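PDB 3KV1: transcriptional repressor from Vibrio fischeri, which belongs to the SorC family of transcriptional regulators and probably binds DNA under the control of a sugar recognised by its putative sugar-binding domain. Local coordinates for residues 55-60 against 149-154; 83-88 against 144-149; 195-200 against 240-245. One frame throughout, in Å; residues are numbered along the deposited sequence. Where two conformers were deposited one is given.

Contact 1 (55-60 against 149-154)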
loop_
_atom_site.group_PDB
_atom_site.type_symbol
_atom_site.label_atom_id
_atom_site.label_comp_id
_atom_site.label_asym_id
_atom_site.label_seq_id
_atom_site.Cartn_x
_atom_site.Cartn_y
_atom_site.Cartn_z
ATOM N N GLU A 55 9.158 19.011 9.458
ATOM C CA GLU A 55 9.682 17.675 9.757
ATOM C C GLU A 55 8.894 17.087 10.921
ATOM O O GLU A 55 8.617 17.775 11.910
ATOM C CB GLU A 55 11.167 17.753 10.125
ATOM C CG GLU A 55 11.456 18.679 11.294
ATOM C CD GLU A 55 12.827 18.440 11.907
ATOM O OE1 GLU A 55 13.688 17.850 11.220
ATOM O OE2 GLU A 55 13.040 18.840 13.074
ATOM N N GLY A 56 8.514 15.817 10.805
ATOM C CA GLY A 56 7.800 15.155 11.883
ATOM C C GLY A 56 6.280 15.324 11.873
ATOM O O GLY A 56 5.573 14.703 12.673
HETATM N N MSE A 57 5.765 16.193 11.001
HETATM C CA MSE A 57 4.320 16.359 10.856
HETATM C C MSE A 57 3.831 15.416 9.770
HETATM O O MSE A 57 4.627 14.849 9.000
HETATM C CB MSE A 57 3.957 17.802 10.502
HETATM C CG MSE A 57 4.409 18.774 11.583
HETATM SE SE MSE A 57 3.690 20.557 11.247
HETATM C CE MSE A 57 4.270 21.399 12.896
ATOM N N ALA A 58 2.529 15.258 9.735
ATOM C CA ALA A 58 1.881 14.314 8.837
ATOM C C ALA A 58 0.730 14.967 8.098
ATOM O O ALA A 58 0.104 15.916 8.600
ATOM C CB ALA A 58 1.362 13.145 9.637
ATOM N N VAL A 59 0.432 14.414 6.927
ATOM C CA VAL A 59 -0.709 14.854 6.098
ATOM C C VAL A 59 -1.607 13.641 5.816
ATOM O O VAL A 59 -1.098 12.582 5.358
ATOM C CB VAL A 59 -0.225 15.451 4.720
ATOM C CG1 VAL A 59 -1.418 16.020 3.955
ATOM C CG2 VAL A 59 0.889 16.523 4.929
ATOM N N ALA A 60 -2.909 13.744 6.134
ATOM C CA ALA A 60 -3.891 12.726 5.760
ATOM C C ALA A 60 -4.292 13.046 4.336
ATOM O O ALA A 60 -4.823 14.127 4.123
ATOM C CB ALA A 60 -5.122 12.818 6.649
ATOM N N ALA A 149 -3.238 13.573 12.131
ATOM C CA ALA A 149 -2.375 14.399 11.297
ATOM C C ALA A 149 -2.622 15.889 11.532
ATOM O O ALA A 149 -3.735 16.315 11.833
ATOM C CB ALA A 149 -2.624 14.081 9.797
ATOM N N GLU A 150 -1.575 16.671 11.324
ATOM C CA GLU A 150 -1.658 18.124 11.366
ATOM C C GLU A 150 -2.435 18.704 10.162
ATOM O O GLU A 150 -3.052 19.734 10.282
ATOM C CB GLU A 150 -0.227 18.716 11.347
ATOM C CG GLU A 150 0.594 18.539 12.679
ATOM C CD GLU A 150 1.365 17.227 12.765
ATOM O OE1 GLU A 150 2.249 17.125 13.646
ATOM O OE2 GLU A 150 1.134 16.306 11.946
ATOM N N PHE A 151 -2.320 18.062 8.998
ATOM C CA PHE A 151 -2.964 18.522 7.760
ATOM C C PHE A 151 -3.793 17.421 7.144
ATOM O O PHE A 151 -3.503 16.249 7.366
ATOM C CB PHE A 151 -1.916 18.877 6.693
ATOM C CG PHE A 151 -0.947 19.948 7.129
ATOM C CD1 PHE A 151 0.194 19.606 7.889
ATOM C CD2 PHE A 151 -1.161 21.273 6.753
ATOM C CE1 PHE A 151 1.083 20.583 8.302
ATOM C CE2 PHE A 151 -0.261 22.273 7.169
ATOM C CZ PHE A 151 0.863 21.908 7.937
ATOM N N ALA A 152 -4.768 17.810 6.298
ATOM C CA ALA A 152 -5.396 16.858 5.383
ATOM C C ALA A 152 -5.369 17.504 4.015
ATOM O O ALA A 152 -5.499 18.731 3.904
ATOM C CB ALA A 152 -6.863 16.523 5.814
ATOM N N LEU A 153 -5.168 16.710 2.975
ATOM C CA LEU A 153 -5.150 17.255 1.629
ATOM C C LEU A 153 -6.273 16.522 0.886
ATOM O O LEU A 153 -6.194 15.323 0.640
ATOM C CB LEU A 153 -3.759 17.000 1.037
ATOM C CG LEU A 153 -3.548 17.438 -0.397
ATOM C CD1 LEU A 153 -3.623 18.981 -0.445
ATOM C CD2 LEU A 153 -2.168 16.940 -0.796
ATOM N N VAL A 154 -7.367 17.220 0.605
ATOM C CA VAL A 154 -8.517 16.522 0.039
ATOM C C VAL A 154 -9.128 17.309 -1.108
ATOM O O VAL A 154 -9.030 18.549 -1.155
ATOM C CB VAL A 154 -9.587 16.304 1.130
ATOM C CG1 VAL A 154 -9.132 15.241 2.156
ATOM C CG2 VAL A 154 -9.938 17.659 1.830
#
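Two strands, 58-60 and 151-154, run parallel and are joined by main-chain hydrogen bonds that reach out from A58 and A60. A58 O accepts from F151 N in the carbonyl plane, over a long 3.3 Å. A60 is held on both its polar atoms: its N gives to F151 O at 2.9 Å, and its O takes L153 N at 2.8 Å in the carbonyl plane. Two CA-H...O contacts fill in between, from V59 CA to F151 O and from A152 CA to A60 O.

The fourth bond brings in a side chain. Bent at chi2 (87°), E150 folds back so that OE2 receives A58 N at 2.8 Å from above the carboxylate plane. The E150 side chain crosses that of the selenomethionine M57 at about a right angle, with OE1 3.4 Å from M57 CG.

Apolar contacts divide between two faces. V59, F151 and L153 share one, where V59 CG1 touches L153 CB at 3.9 Å; helix 34-52 packs here through V45 and Y48. M57 SE comes to the rim of the F151 ring, 3.9 Å from CE1, as an edge-on Met-aromatic contact. Methyls of A60 and A152 meet at 4.2 Å on the other. Counted from 58-61, strands 1 and 4 of the parallel core pair here, at the crossover point of a Rossmann-like sheet of order 321456.

Contact 2 (83-88 against 144-149)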
loop_
_atom_site.group_PDB
_atom_site.type_symbol
_atom_site.label_atom_id
_atom_site.label_comp_id
_atom_site.label_asym_id
_atom_site.label_seq_id
_atom_site.Cartn_x
_atom_site.Cartn_y
_atom_site.Cartn_z
ATOM N N ARG A 83 5.386 12.943 6.988
ATOM C CA ARG A 83 4.738 11.684 6.646
ATOM C C ARG A 83 3.492 12.004 5.836
ATOM O O ARG A 83 2.800 13.023 6.071
ATOM C CB ARG A 83 4.331 10.873 7.887
ATOM C CG ARG A 83 5.399 9.932 8.451
ATOM C CD ARG A 83 4.786 8.952 9.460
ATOM N NE ARG A 83 4.244 9.651 10.621
ATOM C CZ ARG A 83 3.166 9.282 11.309
ATOM N NH1 ARG A 83 2.476 8.195 10.977
ATOM N NH2 ARG A 83 2.780 10.011 12.349
ATOM N N PHE A 84 3.220 11.133 4.873
ATOM C CA PHE A 84 2.010 11.235 4.063
ATOM C C PHE A 84 1.214 9.940 4.240
ATOM O O PHE A 84 1.700 8.860 3.875
ATOM C CB PHE A 84 2.392 11.467 2.596
ATOM C CG PHE A 84 3.085 12.784 2.380
ATOM C CD1 PHE A 84 4.473 12.860 2.433
ATOM C CD2 PHE A 84 2.344 13.951 2.258
ATOM C CE1 PHE A 84 5.109 14.100 2.261
ATOM C CE2 PHE A 84 2.968 15.168 2.112
ATOM C CZ PHE A 84 4.369 15.235 2.125
ATOM N N VAL A 85 0.023 10.054 4.839
ATOM C CA VAL A 85 -0.753 8.899 5.280
ATOM C C VAL A 85 -2.037 8.796 4.474
ATOM O O VAL A 85 -2.803 9.775 4.396
ATOM C CB VAL A 85 -1.146 9.022 6.768
ATOM C CG1 VAL A 85 -1.783 7.718 7.236
ATOM C CG2 VAL A 85 0.091 9.369 7.628
ATOM N N SER A 86 -2.291 7.634 3.867
ATOM C CA SER A 86 -3.547 7.468 3.104
ATOM C C SER A 86 -4.754 7.557 3.999
ATOM O O SER A 86 -4.805 6.897 5.051
ATOM C CB SER A 86 -3.555 6.095 2.428
ATOM O OG SER A 86 -2.545 6.034 1.451
ATOM N N ALA A 87 -5.750 8.348 3.586
ATOM C CA ALA A 87 -6.973 8.510 4.365
ATOM C C ALA A 87 -8.103 7.686 3.799
ATOM O O ALA A 87 -9.225 7.756 4.290
ATOM C CB ALA A 87 -7.417 9.996 4.389
ATOM N N ILE A 88 -7.812 6.937 2.748
ATOM C CA ILE A 88 -8.822 6.124 2.076
ATOM C C ILE A 88 -8.053 4.957 1.469
ATOM O O ILE A 88 -6.859 5.086 1.196
ATOM C CB ILE A 88 -9.639 6.936 1.038
ATOM C CG1 ILE A 88 -10.644 6.027 0.338
ATOM C CG2 ILE A 88 -8.696 7.586 -0.018
ATOM C CD1 ILE A 88 -11.701 6.791 -0.535
ATOM N N SER A 144 -5.852 5.728 12.620
ATOM C CA SER A 144 -5.518 6.546 13.784
ATOM C C SER A 144 -4.383 7.518 13.479
ATOM O O SER A 144 -4.421 8.669 13.914
ATOM C CB SER A 144 -5.193 5.699 15.017
ATOM O OG SER A 144 -6.381 5.222 15.615
ATOM N N GLN A 145 -3.390 7.072 12.717
ATOM C CA GLN A 145 -2.325 7.986 12.296
ATOM C C GLN A 145 -2.885 9.126 11.423
ATOM O O GLN A 145 -2.479 10.294 11.528
ATOM C CB GLN A 145 -1.203 7.252 11.545
ATOM C CG GLN A 145 -0.400 6.294 12.444
ATOM C CD GLN A 145 0.021 6.945 13.760
ATOM O OE1 GLN A 145 -0.354 6.483 14.849
ATOM N NE2 GLN A 145 0.791 8.037 13.668
ATOM N N ALA A 146 -3.844 8.806 10.572
ATOM C CA ALA A 146 -4.350 9.836 9.681
ATOM C C ALA A 146 -5.187 10.815 10.500
ATOM O O ALA A 146 -5.177 12.008 10.250
ATOM C CB ALA A 146 -5.181 9.211 8.534
ATOM N N ARG A 147 -5.882 10.312 11.520
ATOM C CA ARG A 147 -6.807 11.123 12.321
ATOM C C ARG A 147 -6.005 12.135 13.116
ATOM O O ARG A 147 -6.470 13.244 13.412
ATOM C CB ARG A 147 -7.516 10.156 13.288
ATOM C CG ARG A 147 -8.743 10.626 13.986
ATOM C CD ARG A 147 -9.406 9.412 14.677
ATOM N NE ARG A 147 -10.054 8.526 13.700
ATOM C CZ ARG A 147 -9.858 7.206 13.629
ATOM N NH1 ARG A 147 -9.009 6.615 14.462
ATOM N NH2 ARG A 147 -10.512 6.479 12.724
ATOM N N LYS A 148 -4.782 11.740 13.450
ATOM C CA LYS A 148 -3.902 12.539 14.276
ATOM C C LYS A 148 -2.979 13.435 13.440
ATOM O O LYS A 148 -2.020 13.996 13.956
ATOM C CB LYS A 148 -3.069 11.585 15.180
ATOM C CG LYS A 148 -2.073 12.271 16.102
ATOM C CD LYS A 148 -1.141 11.283 16.828
ATOM C CE LYS A 148 0.009 12.017 17.567
ATOM N NZ LYS A 148 -0.445 12.668 18.878
ATOM N N ALA A 149 -3.238 13.573 12.131
ATOM C CA ALA A 149 -2.375 14.399 11.297
ATOM C C ALA A 149 -2.622 15.889 11.532
ATOM O O ALA A 149 -3.735 16.315 11.833
ATOM C CB ALA A 149 -2.624 14.081 9.797
#
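The R83 guanidinium turns an edge to Q145, whose CG lies in the guanidinium plane 3.7 Å from NH1, while the amide plane is tilted 36° from it. This is helix-on-sheet packing of a Rossmann-like alpha/beta fold: the last turn of helix 137-147 rests on strand 83-86. R83 starts out with CG anti to its carbonyl carbon, and a bend at chi3 (-63°) swings the planar end round toward the helix. Its stronger polar partner lies outside the pair of segments, since NH1 forms a salt bridge with E116 of the neighbouring strand 114-116. Q145 also touches E116, so three side chains gather at this corner, consistent with a charge pair that fixes the arginine while the glutamine flanks it. The helix closes with K148 N bonded to S144 O at 3.1 Å and A149 N to A146 O at 3.1 Å.

Deeper in, the contact is apolar and small. A146 CB points toward strand 83-86 and also touches A60. V85 holds CG1 anti to its backbone N (chi1 -172°) and sends that methyl to A146 CB, 3.9 Å away. The same CB lies 4.2 Å from S86 O, a buried carbonyl oxygen that has no polar partner in the model.

Contact 3 (195-200 against 240-245)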
loop_
_atom_site.group_PDB
_atom_site.type_symbol
_atom_site.label_atom_id
_atom_site.label_comp_id
_atom_site.label_asym_id
_atom_site.label_seq_id
_atom_site.Cartn_x
_atom_site.Cartn_y
_atom_site.Cartn_z
ATOM N N PHE A 195 -21.697 14.767 1.771
ATOM C CA PHE A 195 -22.474 15.783 2.475
ATOM C C PHE A 195 -23.645 16.318 1.646
ATOM O O PHE A 195 -23.676 16.171 0.412
ATOM C CB PHE A 195 -21.549 16.936 2.830
ATOM C CG PHE A 195 -20.725 17.419 1.673
ATOM C CD1 PHE A 195 -19.434 16.914 1.454
ATOM C CD2 PHE A 195 -21.245 18.357 0.780
ATOM C CE1 PHE A 195 -18.675 17.337 0.385
ATOM C CE2 PHE A 195 -20.485 18.789 -0.304
ATOM C CZ PHE A 195 -19.180 18.276 -0.506
ATOM N N LYS A 196 -24.577 16.996 2.322
ATOM C CA LYS A 196 -25.711 17.630 1.670
ATOM C C LYS A 196 -25.390 19.087 1.410
ATOM O O LYS A 196 -24.355 19.614 1.858
ATOM C CB LYS A 196 -26.958 17.523 2.554
ATOM C CG LYS A 196 -27.202 16.123 3.039
ATOM C CD LYS A 196 -28.573 15.967 3.681
ATOM C CE LYS A 196 -28.923 17.164 4.551
ATOM N NZ LYS A 196 -30.313 17.081 5.119
ATOM N N LEU A 197 -26.263 19.742 0.665
ATOM C CA LEU A 197 -26.000 21.138 0.317
ATOM C C LEU A 197 -25.947 22.047 1.549
ATOM O O LEU A 197 -25.216 23.047 1.548
ATOM C CB LEU A 197 -27.004 21.642 -0.722
ATOM C CG LEU A 197 -26.850 23.100 -1.172
ATOM C CD1 LEU A 197 -25.507 23.388 -1.811
ATOM C CD2 LEU A 197 -28.007 23.440 -2.135
ATOM N N ASP A 198 -26.670 21.670 2.608
ATOM C CA ASP A 198 -26.682 22.452 3.845
ATOM C C ASP A 198 -25.506 22.119 4.794
ATOM O O ASP A 198 -25.389 22.702 5.880
ATOM C CB ASP A 198 -28.044 22.364 4.574
ATOM C CG ASP A 198 -28.324 20.994 5.169
ATOM O OD1 ASP A 198 -27.450 20.096 5.149
ATOM O OD2 ASP A 198 -29.440 20.804 5.683
ATOM N N GLY A 199 -24.637 21.193 4.381
ATOM C CA GLY A 199 -23.426 20.909 5.131
ATOM C C GLY A 199 -23.578 19.850 6.208
ATOM O O GLY A 199 -22.631 19.532 6.919
ATOM N N THR A 200 -24.780 19.312 6.358
ATOM C CA THR A 200 -24.976 18.228 7.300
ATOM C C THR A 200 -24.520 16.911 6.659
ATOM O O THR A 200 -24.455 16.787 5.427
ATOM C CB THR A 200 -26.419 18.175 7.857
ATOM O OG1 THR A 200 -27.363 18.104 6.786
ATOM C CG2 THR A 200 -26.722 19.436 8.669
ATOM N N ALA A 240 -19.561 21.566 0.973
ATOM C CA ALA A 240 -18.364 21.226 1.720
ATOM C C ALA A 240 -17.982 22.324 2.720
ATOM O O ALA A 240 -17.639 22.024 3.854
ATOM C CB ALA A 240 -17.200 20.931 0.754
ATOM N N LEU A 241 -18.037 23.583 2.284
ATOM C CA LEU A 241 -17.752 24.686 3.189
ATOM C C LEU A 241 -18.730 24.694 4.348
ATOM O O LEU A 241 -18.337 24.954 5.477
ATOM C CB LEU A 241 -17.770 26.021 2.452
ATOM C CG LEU A 241 -16.518 26.229 1.606
ATOM C CD1 LEU A 241 -16.799 27.413 0.685
ATOM C CD2 LEU A 241 -15.258 26.451 2.454
ATOM N N ARG A 242 -19.982 24.342 4.079
ATOM C CA ARG A 242 -20.986 24.362 5.137
ATOM C C ARG A 242 -20.769 23.302 6.209
ATOM O O ARG A 242 -21.312 23.450 7.310
ATOM C CB ARG A 242 -22.414 24.318 4.554
ATOM C CG ARG A 242 -22.725 25.655 3.886
ATOM C CD ARG A 242 -24.072 25.599 3.218
ATOM N NE ARG A 242 -24.469 26.901 2.656
ATOM C CZ ARG A 242 -25.302 27.034 1.633
ATOM N NH1 ARG A 242 -25.828 25.954 1.061
ATOM N NH2 ARG A 242 -25.622 28.247 1.180
ATOM N N THR A 243 -19.955 22.269 5.933
ATOM C CA THR A 243 -19.733 21.235 6.950
ATOM C C THR A 243 -18.920 21.794 8.084
ATOM O O THR A 243 -18.909 21.231 9.168
ATOM C CB THR A 243 -18.895 20.048 6.445
ATOM O OG1 THR A 243 -17.584 20.518 6.096
ATOM C CG2 THR A 243 -19.558 19.390 5.267
ATOM N N GLY A 244 -18.191 22.868 7.810
ATOM C CA GLY A 244 -17.344 23.515 8.799
ATOM C C GLY A 244 -15.952 22.911 8.947
ATOM O O GLY A 244 -15.149 23.381 9.761
ATOM N N VAL A 245 -15.638 21.859 8.195
ATOM C CA VAL A 245 -14.345 21.210 8.457
ATOM C C VAL A 245 -13.158 21.809 7.732
ATOM O O VAL A 245 -11.997 21.460 8.055
ATOM C CB VAL A 245 -14.375 19.696 8.203
ATOM C CG1 VAL A 245 -15.522 19.040 8.970
ATOM C CG2 VAL A 245 -14.501 19.418 6.723
#
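A240 O is gripped twice, by T243 OG1 at 2.7 Å and by T243 N at 3.1 Å, the hydroxyl lying in the carbonyl plane. Chi1 of T243 (63°) sets OG1 between its own N and carbonyl carbon, the crowded position, from which it also accepts V245 N in an ST turn. One threonine thus links the last part of the helix to the residues that follow.

Against this part lies the loop after strand 193-196. R242, extended from CG to NE, runs alongside L197 and gives NH1 to L197 O at 3.0 Å. The bond is fairly straight (164° at the hydrogen) and leaves within the guanidinium plane, but reaches the oxygen from above the carbonyl plane. At the foot of the arginine, CB rests 3.6 Å from G199 CA. With no side chain on G199, the backbones come very near, and T243 CA makes a CA-H...O contact of 3.4 Å to G199 O.

F195 packs on the buried side of the contact. Its ring takes A240 CA over one face, offset toward the rim, and CZ touches A240 CB at 3.5 Å; I156 of strand 151-158 adjoins both residues.

K196 N bonds T200 O, and G199 N bonds K196 O at 3.0 Å. With G199 at positive phi, and D198 OD1 accepting T200 N in an Asx turn, the loop is a type I turn with a G1 beta bulge.

Overall arrangement
Followed from the N terminus, the chain lays down strand 58-61, then 83-86 and 114-116, and after helix 137-147 comes back to the sheet as strand 151-158. Contact 2 closes first, bringing that helix onto strand 83-86; contact 1 closes directly afterwards, beside strand 58-61. Contact 2 therefore sits within the larger loop of contact 1, and the two share A149, their centres 7 Å apart. Contact 3 follows in series, about 22 Å from either by centres, and brings the turn after strand 193-196 against helix 234-242. The principle illustrated is one sheet serving all three: contact 1 at the centre of its parallel part, contact 2 on the next strand, contact 3 at the antiparallel extension.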